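Local coordinates for protein 2-hydroxy-3-oxopropionate reductase (Polaromonas sp. JS666, PDB 4DLL) that probably reduces 2-hydroxy-3-oxopropionate (tartronate semialdehyde) to glycerate with a nicotinamide cofactor, at residues Thr127-Glu130 against Ala131-Ala135; Ala201-Met204 against Ile205-Ile208; His247-Arg250 against Met251-Arg254; Leu273-Ala276 against Gln277-Phe281. All coordinates share one frame; numbering follows the deposited sequence.

Contact 1 (Thr127-Glu130 against Ala131-Ala135)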
ATOM      1  N   THR A 127       4.523  -4.816 -23.424  1.00 41.01           N
ATOM      2  CA  THR A 127       5.625  -5.477 -22.671  1.00 38.07           C
ATOM      3  C   THR A 127       6.895  -4.718 -22.905  1.00 35.55           C
ATOM      4  O   THR A 127       7.056  -4.176 -24.000  1.00 37.02           O
ATOM      5  CB  THR A 127       5.839  -6.957 -23.095  1.00 38.41           C
ATOM      6  OG1 THR A 127       5.910  -7.040 -24.528  1.00 38.94           O
ATOM      7  CG2 THR A 127       4.668  -7.842 -22.560  1.00 37.31           C
ATOM      8  N   PRO A 128       7.809  -4.678 -21.921  1.00 32.42           N
ATOM      9  CA  PRO A 128       9.041  -3.958 -22.246  1.00 32.67           C
ATOM     10  C   PRO A 128       9.737  -4.514 -23.528  1.00 34.38           C
ATOM     11  O   PRO A 128      10.270  -3.723 -24.326  1.00 34.01           O
ATOM     12  CB  PRO A 128       9.901  -4.127 -20.993  1.00 32.84           C
ATOM     13  CG  PRO A 128       9.001  -4.502 -19.908  1.00 29.84           C
ATOM     14  CD  PRO A 128       7.845  -5.250 -20.566  1.00 30.64           C
ATOM     15  N   ARG A 129       9.626  -5.844 -23.781  1.00 35.91           N
ATOM     16  CA  ARG A 129      10.133  -6.457 -25.035  1.00 35.69           C
ATOM     17  C   ARG A 129       9.499  -5.784 -26.254  1.00 34.89           C
ATOM     18  O   ARG A 129      10.194  -5.378 -27.187  1.00 34.44           O
ATOM     19  CB  ARG A 129       9.919  -7.972 -25.077  1.00 36.30           C
ATOM     20  CG  ARG A 129      10.648  -8.661 -26.266  1.00 38.32           C
ATOM     21  CD  ARG A 129      10.058 -10.055 -26.566  1.00 42.07           C
ATOM     22  NE  ARG A 129       8.733  -9.994 -27.209  1.00 43.83           N
ATOM     23  CZ  ARG A 129       8.485  -9.572 -28.460  1.00 45.83           C
ATOM     24  NH1 ARG A 129       9.453  -9.126 -29.273  1.00 44.03           N
ATOM     25  NH2 ARG A 129       7.238  -9.582 -28.911  1.00 45.70           N
ATOM     26  N   GLU A 130       8.189  -5.612 -26.206  1.00 34.75           N
ATOM     27  CA  GLU A 130       7.498  -4.891 -27.263  1.00 35.68           C
ATOM     28  C   GLU A 130       7.917  -3.429 -27.398  1.00 35.15           C
ATOM     29  O   GLU A 130       8.088  -2.939 -28.525  1.00 33.89           O
ATOM     30  CB  GLU A 130       5.993  -4.976 -27.063  1.00 36.75           C
ATOM     31  CG  GLU A 130       5.366  -6.245 -27.634  1.00 41.47           C
ATOM     32  CD  GLU A 130       3.949  -6.464 -27.132  1.00 46.17           C
ATOM     33  OE1 GLU A 130       3.694  -6.318 -25.918  1.00 51.47           O
ATOM     34  OE2 GLU A 130       3.082  -6.795 -27.956  1.00 50.93           O
ATOM     35  N   ALA A 131       8.065  -2.734 -26.260  1.00 34.46           N
ATOM     36  CA  ALA A 131       8.558  -1.340 -26.298  1.00 34.24           C
ATOM     37  C   ALA A 131       9.930  -1.275 -26.963  1.00 33.53           C
ATOM     38  O   ALA A 131      10.136  -0.383 -27.787  1.00 33.67           O
ATOM     39  CB  ALA A 131       8.598  -0.687 -24.895  1.00 32.85           C
ATOM     40  N   ARG A 132      10.861  -2.166 -26.603  1.00 32.92           N
ATOM     41  CA  ARG A 132      12.217  -2.114 -27.215  1.00 34.56           C
ATOM     42  C   ARG A 132      12.201  -2.384 -28.744  1.00 34.34           C
ATOM     43  O   ARG A 132      12.894  -1.691 -29.502  1.00 33.83           O
ATOM     44  CB  ARG A 132      13.260  -3.023 -26.491  1.00 35.66           C
ATOM     45  CG  ARG A 132      13.586  -2.647 -25.016  1.00 38.05           C
ATOM     46  CD  ARG A 132      14.635  -3.573 -24.392  1.00 40.02           C
ATOM     47  NE  ARG A 132      14.264  -4.984 -24.515  1.00 40.39           N
ATOM     48  CZ  ARG A 132      13.610  -5.718 -23.596  1.00 41.19           C
ATOM     49  NH1 ARG A 132      13.232  -5.204 -22.419  1.00 35.06           N
ATOM     50  NH2 ARG A 132      13.345  -7.010 -23.862  1.00 39.64           N
ATOM     51  N   ASP A 133      11.415  -3.390 -29.155  1.00 34.19           N
ATOM     52  CA  ASP A 133      11.101  -3.730 -30.550  1.00 34.84           C
ATOM     53  C   ASP A 133      10.515  -2.548 -31.351  1.00 34.60           C
ATOM     54  O   ASP A 133      10.980  -2.220 -32.461  1.00 32.76           O
ATOM     55  CB  ASP A 133      10.184  -4.967 -30.535  1.00 35.95           C
ATOM     56  CG  ASP A 133       9.703  -5.424 -31.920  1.00 40.80           C
ATOM     57  OD1 ASP A 133      10.501  -5.443 -32.890  1.00 43.93           O
ATOM     58  OD2 ASP A 133       8.511  -5.848 -32.029  1.00 45.23           O
ATOM     59  N   HIS A 134       9.513  -1.868 -30.792  1.00 35.35           N
ATOM     60  CA  HIS A 134       8.934  -0.668 -31.442  1.00 34.34           C
ATOM     61  C   HIS A 134       9.914   0.485 -31.485  1.00 33.02           C
ATOM     62  O   HIS A 134      10.007   1.196 -32.476  1.00 31.58           O
ATOM     63  CB  HIS A 134       7.630  -0.229 -30.748  1.00 35.18           C
ATOM     64  CG  HIS A 134       6.564  -1.251 -30.817  1.00 33.93           C
ATOM     65  ND1 HIS A 134       5.389  -1.144 -30.115  1.00 35.52           N
ATOM     66  CD2 HIS A 134       6.513  -2.445 -31.463  1.00 38.04           C
ATOM     67  CE1 HIS A 134       4.644  -2.214 -30.336  1.00 35.53           C
ATOM     68  NE2 HIS A 134       5.297  -3.019 -31.151  1.00 37.93           N
ATOM     69  N   ALA A 135      10.677   0.647 -30.426  1.00 33.07           N
ATOM     70  CA  ALA A 135      11.721   1.660 -30.395  1.00 33.05           C
ATOM     71  C   ALA A 135      12.805   1.401 -31.489  1.00 35.10           C
ATOM     72  O   ALA A 135      13.270   2.351 -32.147  1.00 33.79           O
ATOM     73  CB  ALA A 135      12.329   1.668 -29.021  1.00 33.01           C
TER
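Arg132 doubles back over the first turn of its helix and lays one face of its guanidinium against the backbone of Pro128 and Arg129. The bend is at chi3 (-53°), in a chain otherwise extended at chi2; it brings NH2 to 3.5 Å from Arg129 CA and NH1 to 3.8 Å from Pro128 CB. NH2 also forms a salt bridge with Glu278 of helix 262-278, so the group is held by packing beneath and charge beyond. Arg129 crosses Arg132 at about a right angle, with the two guanidinium planes 77° apart, and goes its own way toward Asp133. Its NH1 stays 4.4 Å from Asp133 OD2, beyond a salt bridge, so any attraction between the two charges is probably loose. One turn on, the His134 ring turns a face to the Glu130 carbonyl, O lying 3.2 Å from CG and toward the rim of the ring; that same oxygen accepts the backbone N-H of His134. At the helix start Glu130 folds back on Thr127. Its OE1 accepts twice, from Thr127 N at 3.0 Å in a nearly straight bond and from Thr127 OG1 at 2.7 Å, both arriving on the anti side of the carboxylate. Thr127 OG1 in turn accepts from Glu130 N at 3.2 Å. Two donors on one oxygen should hold the carboxylate firmly and probably keep it charged. The reciprocal bonds are a capping box, here opening helix 128-140 of the beta-alpha-beta unit between strands 119-122 and 144-151 in the Rossmann-type nucleotide-binding domain.

Contact 2 (Ala201-Met204 against Ile205-Ile208)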
ATOM      1  N   ALA A 201       6.081  -3.242 -12.380  1.00 19.36           N
ATOM      2  CA  ALA A 201       6.305  -3.102 -10.951  1.00 19.57           C
ATOM      3  C   ALA A 201       5.108  -2.431 -10.271  1.00 20.02           C
ATOM      4  O   ALA A 201       4.657  -2.898  -9.256  1.00 20.13           O
ATOM      5  CB  ALA A 201       7.674  -2.331 -10.625  1.00 19.09           C
ATOM      6  N   ASN A 202       4.605  -1.323 -10.808  1.00 21.23           N
ATOM      7  CA  ASN A 202       3.471  -0.525 -10.156  1.00 22.21           C
ATOM      8  C   ASN A 202       2.189  -1.394 -10.198  1.00 23.89           C
ATOM      9  O   ASN A 202       1.418  -1.525  -9.226  1.00 24.40           O
ATOM     10  CB  ASN A 202       3.300   0.676 -11.076  1.00 22.15           C
ATOM     11  CG  ASN A 202       2.390   1.711 -10.574  1.00 24.62           C
ATOM     12  OD1 ASN A 202       1.173   1.710 -10.858  1.00 24.24           O
ATOM     13  ND2 ASN A 202       2.996   2.698  -9.894  1.00 15.19           N
ATOM     14  N   GLN A 203       1.974  -2.088 -11.304  1.00 23.87           N
ATOM     15  CA  GLN A 203       0.763  -2.996 -11.300  1.00 26.01           C
ATOM     16  C   GLN A 203       0.837  -4.245 -10.349  1.00 26.30           C
ATOM     17  O   GLN A 203      -0.141  -4.602  -9.683  1.00 28.24           O
ATOM     18  CB  GLN A 203       0.357  -3.387 -12.735  1.00 24.46           C
ATOM     19  CG  GLN A 203      -0.065  -2.244 -13.632  1.00 29.79           C
ATOM     20  CD  GLN A 203      -0.863  -1.129 -12.898  1.00 38.83           C
ATOM     21  OE1 GLN A 203      -0.277  -0.145 -12.397  1.00 37.62           O
ATOM     22  NE2 GLN A 203      -2.192  -1.313 -12.794  1.00 35.60           N
HETATM   23  N   MSE A 204       1.962  -4.921 -10.295  1.00 27.84           N
HETATM   24  CA  MSE A 204       2.232  -5.852  -9.170  1.00 29.28           C
HETATM   25  C   MSE A 204       1.861  -5.277  -7.808  1.00 27.80           C
HETATM   26  O   MSE A 204       1.179  -5.917  -7.033  1.00 27.52           O
HETATM   27  CB  MSE A 204       3.733  -6.174  -9.118  1.00 28.80           C
HETATM   28  CG  MSE A 204       4.142  -6.978 -10.256  1.00 36.79           C
HETATM   29 SE   MSE A 204       6.079  -7.148 -10.531  1.00 49.75          SE
HETATM   30  CE  MSE A 204       5.867  -6.864 -12.409  1.00 46.61           C
ATOM     31  N   ILE A 205       2.380  -4.100  -7.463  1.00 26.96           N
ATOM     32  CA  ILE A 205       2.047  -3.530  -6.144  1.00 25.29           C
ATOM     33  C   ILE A 205       0.567  -3.226  -6.051  1.00 25.27           C
ATOM     34  O   ILE A 205      -0.059  -3.521  -5.067  1.00 25.28           O
ATOM     35  CB  ILE A 205       2.857  -2.217  -5.815  1.00 26.78           C
ATOM     36  CG1 ILE A 205       4.367  -2.470  -5.783  1.00 22.77           C
ATOM     37  CG2 ILE A 205       2.331  -1.562  -4.522  1.00 21.37           C
ATOM     38  CD1 ILE A 205       5.144  -1.138  -5.407  1.00 26.02           C
ATOM     39  N   VAL A 206      -0.039  -2.704  -7.089  1.00 26.42           N
ATOM     40  CA  VAL A 206      -1.471  -2.441  -6.975  1.00 28.50           C
ATOM     41  C   VAL A 206      -2.247  -3.790  -6.859  1.00 28.56           C
ATOM     42  O   VAL A 206      -3.132  -3.932  -6.009  1.00 29.09           O
ATOM     43  CB  VAL A 206      -2.027  -1.493  -8.160  1.00 28.04           C
ATOM     44  CG1 VAL A 206      -3.588  -1.426  -8.215  1.00 28.93           C
ATOM     45  CG2 VAL A 206      -1.456  -0.119  -8.086  1.00 29.27           C
ATOM     46  N   GLY A 207      -1.931  -4.740  -7.726  1.00 28.63           N
ATOM     47  CA  GLY A 207      -2.609  -6.036  -7.762  1.00 28.93           C
ATOM     48  C   GLY A 207      -2.488  -6.816  -6.470  1.00 29.55           C
ATOM     49  O   GLY A 207      -3.447  -7.419  -6.022  1.00 30.51           O
ATOM     50  N   ILE A 208      -1.327  -6.800  -5.843  1.00 28.85           N
ATOM     51  CA  ILE A 208      -1.180  -7.466  -4.548  1.00 29.04           C
ATOM     52  C   ILE A 208      -1.858  -6.695  -3.378  1.00 29.60           C
ATOM     53  O   ILE A 208      -2.472  -7.315  -2.507  1.00 32.02           O
ATOM     54  CB  ILE A 208       0.325  -7.720  -4.270  1.00 28.81           C
ATOM     55  CG1 ILE A 208       0.951  -8.636  -5.351  1.00 29.02           C
ATOM     56  CG2 ILE A 208       0.526  -8.337  -2.959  1.00 30.74           C
ATOM     57  CD1 ILE A 208       2.517  -8.470  -5.478  1.00 22.38           C
TER
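Ile208 curls its longer branch back over the carbonyl of Met204, one turn earlier in the long helix 194-222. CG1 stands anti to the carbonyl carbon of Ile208 (chi1 -61°), which sets CG1 at 3.2 Å and CD1 at 3.3 Å from Met204 O, while that oxygen also accepts Ile208 N at 2.9 Å. The Met204 side chain, a selenomethionine, leans away; of its atoms CB comes nearest to Ile208, 4.5 Å from CD1. Two other branched residues repeat the pattern: Ile205 CG1 lies 3.5 Å from Ala201 O, and Val206 CG2 lies 3.4 Å from Asn202 O. Gln203 O takes the short bond of the group, 2.7 Å from Gly207 N, and a second donor, Gln265 NE2, reaches it from helix 262-278. Farther out, the Gln203 amide is steadied by weak bonds to Lys199 and Asp268; Lys199 and Asn202 probably lie near the active site, as in relatives. Helix 284-301 covers Ile208 through Ile285 and Phe289, and the second subunit packs Ala216 on Ile205 and Phe238 on Val206. Every residue here is buried, so the hydrocarbon branches shield carbonyls already engaged by N-H groups, and the polarity of the helix backbone is paid for in a buried, mostly apolar setting that reaches the second subunit.

Contact 3 (His247-Arg250 against Met251-Arg254)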
ATOM      1  N   HIS A 247      -9.695   1.770  -3.684  1.00 36.25           N
ATOM      2  CA  HIS A 247     -10.350   0.456  -3.769  1.00 35.70           C
ATOM      3  C   HIS A 247     -10.969  -0.095  -2.500  1.00 36.23           C
ATOM      4  O   HIS A 247     -11.900  -0.913  -2.576  1.00 36.56           O
ATOM      5  CB  HIS A 247      -9.346  -0.553  -4.253  1.00 35.27           C
ATOM      6  CG  HIS A 247      -8.579  -0.085  -5.450  1.00 37.44           C
ATOM      7  ND1 HIS A 247      -9.042  -0.246  -6.737  1.00 37.40           N
ATOM      8  CD2 HIS A 247      -7.404   0.579  -5.550  1.00 36.07           C
ATOM      9  CE1 HIS A 247      -8.177   0.285  -7.578  1.00 37.74           C
ATOM     10  NE2 HIS A 247      -7.184   0.806  -6.882  1.00 38.49           N
ATOM     11  N   GLY A 248     -10.422   0.267  -1.345  1.00 35.07           N
ATOM     12  CA  GLY A 248     -10.964  -0.210  -0.107  1.00 37.10           C
ATOM     13  C   GLY A 248     -12.351   0.370   0.196  1.00 39.07           C
ATOM     14  O   GLY A 248     -13.231  -0.341   0.734  1.00 38.89           O
ATOM     15  N   GLN A 249     -12.538   1.661  -0.113  1.00 39.63           N
ATOM     16  CA  GLN A 249     -13.829   2.312   0.038  1.00 39.58           C
ATOM     17  C   GLN A 249     -14.855   1.636  -0.862  1.00 39.81           C
ATOM     18  O   GLN A 249     -15.991   1.424  -0.407  1.00 40.22           O
ATOM     19  CB  GLN A 249     -13.764   3.818  -0.196  1.00 39.26           C
ATOM     20  CG  GLN A 249     -15.041   4.604   0.226  1.00 41.30           C
ATOM     21  CD  GLN A 249     -15.668   4.239   1.645  1.00 42.86           C
ATOM     22  OE1 GLN A 249     -16.867   4.472   1.873  1.00 44.37           O
ATOM     23  NE2 GLN A 249     -14.880   3.679   2.556  1.00 38.69           N
ATOM     24  N   ARG A 250     -14.434   1.228  -2.072  1.00 38.91           N
ATOM     25  CA  ARG A 250     -15.286   0.453  -2.992  1.00 38.10           C
ATOM     26  C   ARG A 250     -15.558  -0.935  -2.437  1.00 39.71           C
ATOM     27  O   ARG A 250     -16.526  -1.627  -2.847  1.00 40.71           O
ATOM     28  CB  ARG A 250     -14.655   0.290  -4.386  1.00 37.34           C
ATOM     29  CG  ARG A 250     -14.493   1.571  -5.244  1.00 33.65           C
ATOM     30  CD  ARG A 250     -13.527   1.331  -6.417  1.00 31.06           C
ATOM     31  NE  ARG A 250     -13.246   2.554  -7.143  1.00 31.80           N
ATOM     32  CZ  ARG A 250     -12.327   2.709  -8.095  1.00 34.63           C
ATOM     33  NH1 ARG A 250     -11.565   1.697  -8.495  1.00 37.04           N
ATOM     34  NH2 ARG A 250     -12.164   3.911  -8.658  1.00 37.02           N
HETATM   35  N   MSE A 251     -14.678  -1.406  -1.573  1.00 39.79           N
HETATM   36  CA  MSE A 251     -14.892  -2.737  -1.032  1.00 40.73           C
HETATM   37  C   MSE A 251     -15.957  -2.645   0.053  1.00 41.07           C
HETATM   38  O   MSE A 251     -16.882  -3.488   0.128  1.00 40.49           O
HETATM   39  CB  MSE A 251     -13.607  -3.325  -0.473  1.00 40.87           C
HETATM   40  CG  MSE A 251     -12.635  -3.759  -1.571  1.00 42.36           C
HETATM   41 SE   MSE A 251     -10.947  -4.301  -0.756  1.00 43.69          SE
HETATM   42  CE  MSE A 251      -9.917  -4.164  -2.483  1.00 33.65           C
ATOM     43  N   VAL A 252     -15.812  -1.593   0.862  1.00 41.60           N
ATOM     44  CA  VAL A 252     -16.726  -1.267   1.936  1.00 42.61           C
ATOM     45  C   VAL A 252     -18.133  -1.076   1.377  1.00 42.82           C
ATOM     46  O   VAL A 252     -19.080  -1.573   1.960  1.00 43.35           O
ATOM     47  CB  VAL A 252     -16.291   0.032   2.691  1.00 43.22           C
ATOM     48  CG1 VAL A 252     -17.406   0.523   3.606  1.00 43.33           C
ATOM     49  CG2 VAL A 252     -15.010  -0.179   3.516  1.00 41.88           C
ATOM     50  N   GLU A 253     -18.258  -0.370   0.251  1.00 42.83           N
ATOM     51  CA  GLU A 253     -19.567  -0.035  -0.355  1.00 43.19           C
ATOM     52  C   GLU A 253     -20.055  -1.068  -1.387  1.00 43.56           C
ATOM     53  O   GLU A 253     -20.834  -0.726  -2.288  1.00 45.67           O
ATOM     54  CB  GLU A 253     -19.464   1.302  -1.067  1.00 42.64           C
ATOM     55  CG  GLU A 253     -18.961   2.476  -0.197  1.00 43.52           C
ATOM     56  CD  GLU A 253     -18.856   3.757  -0.981  1.00 45.86           C
ATOM     57  OE1 GLU A 253     -19.079   3.746  -2.214  1.00 45.27           O
ATOM     58  OE2 GLU A 253     -18.567   4.797  -0.353  1.00 48.85           O
ATOM     59  N   ARG A 254     -19.583  -2.298  -1.286  1.00 43.08           N
ATOM     60  CA  ARG A 254     -19.694  -3.269  -2.389  1.00 43.99           C
ATOM     61  C   ARG A 254     -19.850  -2.681  -3.831  1.00 44.56           C
ATOM     62  O   ARG A 254     -20.594  -3.225  -4.664  1.00 45.15           O
ATOM     63  CB  ARG A 254     -20.799  -4.281  -2.116  1.00 43.40           C
ATOM     64  CG  ARG A 254     -20.678  -5.015  -0.829  1.00 42.46           C
ATOM     65  CD  ARG A 254     -19.408  -5.782  -0.825  1.00 41.68           C
ATOM     66  NE  ARG A 254     -19.355  -6.804   0.215  1.00 39.71           N
ATOM     67  CZ  ARG A 254     -19.094  -6.579   1.494  1.00 42.00           C
ATOM     68  NH1 ARG A 254     -18.878  -5.344   1.954  1.00 42.73           N
ATOM     69  NH2 ARG A 254     -19.044  -7.616   2.325  1.00 42.85           N
TER
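Met251 and His247 meet across the last turn of a short helix, 247-252, in the helical C-terminal part of this beta-hydroxyacid dehydrogenase fold. The selenomethionine of Met251 runs back along that turn. Its CB sits 3.2 Å from Gly248 O, its CG 3.1 Å from His247 O, its SE 4.1 Å from Gly248 CA, and its CE ends 4.1 Å from His247 CB. The chain can follow the helix because CG is anti to the carbonyl carbon (chi1 -74°) and the rest is extended. Ile210, Val213 and Ala214 of helix 194-222 and Phe310 of helix 309-315 enclose it, so Met251 joins the short helix to both by apolar packing. On a more exposed side Gln249 bends at chi2 and crosses Glu253 at a slant, its CG 3.6 Å from Glu253 OE2 and its amide plane nearly perpendicular to the carboxylate. An alanine in place of Gln249 would take away this flank and is likely to set the Glu253 carboxylate freer to turn. Arg250 points its extended chain elsewhere, to a salt bridge with Asp305. Met251 N is shared weakly between His247 O and Gly248 O, but regular bonds resume with Val252 N to Gly248 O and Glu253 N to Gln249 O (3.0 Å). Glu253 departs from helical geometry, and Arg254 then folds back so that its NH1 gives a weak bond of 3.3 Å to Met251 O.

Contact 4 (Leu273-Ala276 against Gln277-Phe281)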
ATOM      1  N   LEU A 273       4.695 -11.501 -15.315  1.00 31.90           N
ATOM      2  CA  LEU A 273       5.246 -12.822 -15.160  1.00 32.02           C
ATOM      3  C   LEU A 273       6.039 -13.277 -16.400  1.00 31.17           C
ATOM      4  O   LEU A 273       7.073 -13.915 -16.239  1.00 32.03           O
ATOM      5  CB  LEU A 273       4.161 -13.820 -14.741  1.00 32.32           C
ATOM      6  CG  LEU A 273       3.627 -13.724 -13.321  1.00 32.42           C
ATOM      7  CD1 LEU A 273       2.647 -14.848 -13.119  1.00 34.72           C
ATOM      8  CD2 LEU A 273       4.737 -13.744 -12.191  1.00 31.38           C
ATOM      9  N   ALA A 274       5.600 -12.876 -17.594  1.00 30.64           N
ATOM     10  CA  ALA A 274       6.283 -13.114 -18.862  1.00 29.02           C
ATOM     11  C   ALA A 274       7.590 -12.378 -18.916  1.00 29.95           C
ATOM     12  O   ALA A 274       8.643 -12.897 -19.367  1.00 29.82           O
ATOM     13  CB  ALA A 274       5.423 -12.687 -20.024  1.00 28.01           C
ATOM     14  N   THR A 275       7.538 -11.148 -18.453  1.00 28.87           N
ATOM     15  CA  THR A 275       8.760 -10.381 -18.281  1.00 28.40           C
ATOM     16  C   THR A 275       9.646 -11.026 -17.270  1.00 27.79           C
ATOM     17  O   THR A 275      10.870 -11.094 -17.470  1.00 29.32           O
ATOM     18  CB  THR A 275       8.449  -8.914 -17.887  1.00 27.04           C
ATOM     19  OG1 THR A 275       7.673  -8.377 -18.945  1.00 29.57           O
ATOM     20  CG2 THR A 275       9.713  -8.092 -17.737  1.00 25.64           C
ATOM     21  N   ALA A 276       9.088 -11.491 -16.164  1.00 28.41           N
ATOM     22  CA  ALA A 276      10.000 -12.143 -15.179  1.00 29.33           C
ATOM     23  C   ALA A 276      10.747 -13.381 -15.780  1.00 30.32           C
ATOM     24  O   ALA A 276      11.932 -13.549 -15.534  1.00 29.48           O
ATOM     25  CB  ALA A 276       9.302 -12.491 -13.932  1.00 28.54           C
ATOM     26  N   GLN A 277      10.073 -14.215 -16.591  1.00 31.02           N
ATOM     27  CA  GLN A 277      10.740 -15.414 -17.001  1.00 33.01           C
ATOM     28  C   GLN A 277      11.783 -15.118 -18.051  1.00 34.03           C
ATOM     29  O   GLN A 277      12.766 -15.853 -18.161  1.00 34.74           O
ATOM     30  CB  GLN A 277       9.767 -16.573 -17.378  1.00 33.51           C
ATOM     31  CG  GLN A 277       9.359 -16.666 -18.762  1.00 36.01           C
ATOM     32  CD  GLN A 277      10.437 -17.160 -19.723  1.00 34.14           C
ATOM     33  OE1 GLN A 277      10.841 -18.322 -19.717  1.00 41.68           O
ATOM     34  NE2 GLN A 277      10.848 -16.299 -20.582  1.00 29.87           N
ATOM     35  N   GLU A 278      11.574 -14.029 -18.801  1.00 35.08           N
ATOM     36  CA  GLU A 278      12.540 -13.537 -19.762  1.00 36.30           C
ATOM     37  C   GLU A 278      13.773 -12.880 -19.122  1.00 36.14           C
ATOM     38  O   GLU A 278      14.902 -13.044 -19.630  1.00 37.88           O
ATOM     39  CB  GLU A 278      11.849 -12.595 -20.757  1.00 37.51           C
ATOM     40  CG  GLU A 278      12.758 -11.931 -21.816  1.00 41.27           C
ATOM     41  CD  GLU A 278      12.262 -10.504 -22.141  1.00 50.27           C
ATOM     42  OE1 GLU A 278      11.033 -10.354 -22.408  1.00 52.45           O
ATOM     43  OE2 GLU A 278      13.086  -9.544 -22.082  1.00 51.80           O
ATOM     44  N   ILE A 279      13.611 -12.157 -18.030  1.00 34.97           N
ATOM     45  CA  ILE A 279      14.809 -11.541 -17.357  1.00 34.29           C
ATOM     46  C   ILE A 279      15.422 -12.448 -16.274  1.00 34.57           C
ATOM     47  O   ILE A 279      16.303 -12.023 -15.481  1.00 34.20           O
ATOM     48  CB  ILE A 279      14.470 -10.141 -16.742  1.00 33.55           C
ATOM     49  CG1 ILE A 279      13.435 -10.317 -15.610  1.00 32.10           C
ATOM     50  CG2 ILE A 279      14.017  -9.177 -17.925  1.00 31.92           C
ATOM     51  CD1 ILE A 279      13.041  -9.085 -14.750  1.00 36.31           C
ATOM     52  N   GLY A 280      14.951 -13.690 -16.219  1.00 34.11           N
ATOM     53  CA  GLY A 280      15.415 -14.582 -15.168  1.00 34.77           C
ATOM     54  C   GLY A 280      15.071 -14.198 -13.723  1.00 35.98           C
ATOM     55  O   GLY A 280      15.954 -14.209 -12.875  1.00 36.74           O
ATOM     56  N   PHE A 281      13.812 -13.881 -13.407  1.00 35.98           N
ATOM     57  CA  PHE A 281      13.459 -13.414 -12.035  1.00 35.55           C
ATOM     58  C   PHE A 281      12.379 -14.309 -11.539  1.00 36.24           C
ATOM     59  O   PHE A 281      11.434 -14.626 -12.276  1.00 36.50           O
ATOM     60  CB  PHE A 281      12.938 -11.949 -12.032  1.00 35.43           C
ATOM     61  CG  PHE A 281      12.616 -11.389 -10.649  1.00 31.73           C
ATOM     62  CD1 PHE A 281      13.628 -10.880  -9.819  1.00 30.99           C
ATOM     63  CD2 PHE A 281      11.311 -11.291 -10.218  1.00 30.58           C
ATOM     64  CE1 PHE A 281      13.337 -10.368  -8.553  1.00 26.06           C
ATOM     65  CE2 PHE A 281      10.993 -10.775  -8.953  1.00 29.47           C
ATOM     66  CZ  PHE A 281      12.034 -10.272  -8.114  1.00 28.17           C
TER
HETATM   67  O   HOH W   1       9.069  -7.935 -21.890  1.00 43.51           O
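A chi1 of 65° puts Ile279 CG1 between its own backbone N and carbonyl carbon, and that turns the branch down onto the helix end, 3.3 Å from Thr275 O and 3.6 Å from Ala276 O. Phe281 has CG anti to its N (chi1 -177°); the ring swings outward while CB stays 4.1 Å from Ala276 CB, which lies at the ring edge. Thr275 O receives Ile279 N, and Ala276 O receives Phe281 N at 2.9 Å, a six-to-one closure round Gly280, whose phi is positive, as in a Schellman-type helix end. Glu278 heads the other way, bent at chi2: a single water donates hydrogen bonds to both Glu278 OE1 (3.2 Å) and Thr275 OG1 (3.3 Å). A glycine replacing Ile279 would strip the cover from these carbonyls and probably leave a gap against the second subunit. Glu278 OE2 forms a salt bridge with Arg132 of helix 128-140, and Thr275 OG1 is bonded to Asn271 O. Thr275 also packs on Leu197 and Leu200 of helix 194-222, Leu273 on helix 284-301, and Phe219 of the second subunit lies against Thr275 and Ala276.

How the contacts relate
From the N terminus the four contacts follow in series, none nesting or crossing, and each joins neighbouring turns within one helix and closes no long loop. Contact 1 opens helix 128-140 of the nucleotide-binding domain; contacts 2, 3 and 4 belong to the helical part that follows. Contact 2 lies within helix 194-222, with contact 3 close by, their nearest atoms about 4 Å apart. Contact 4, at the end of helix 262-278, reaches back to contact 1: Pro128 packs on Thr275 and Arg129 on Glu278, tying the domains together. Contacts 2 and 4 both touch the second subunit, whereas contacts 1 and 3 have centres about 36 Å apart.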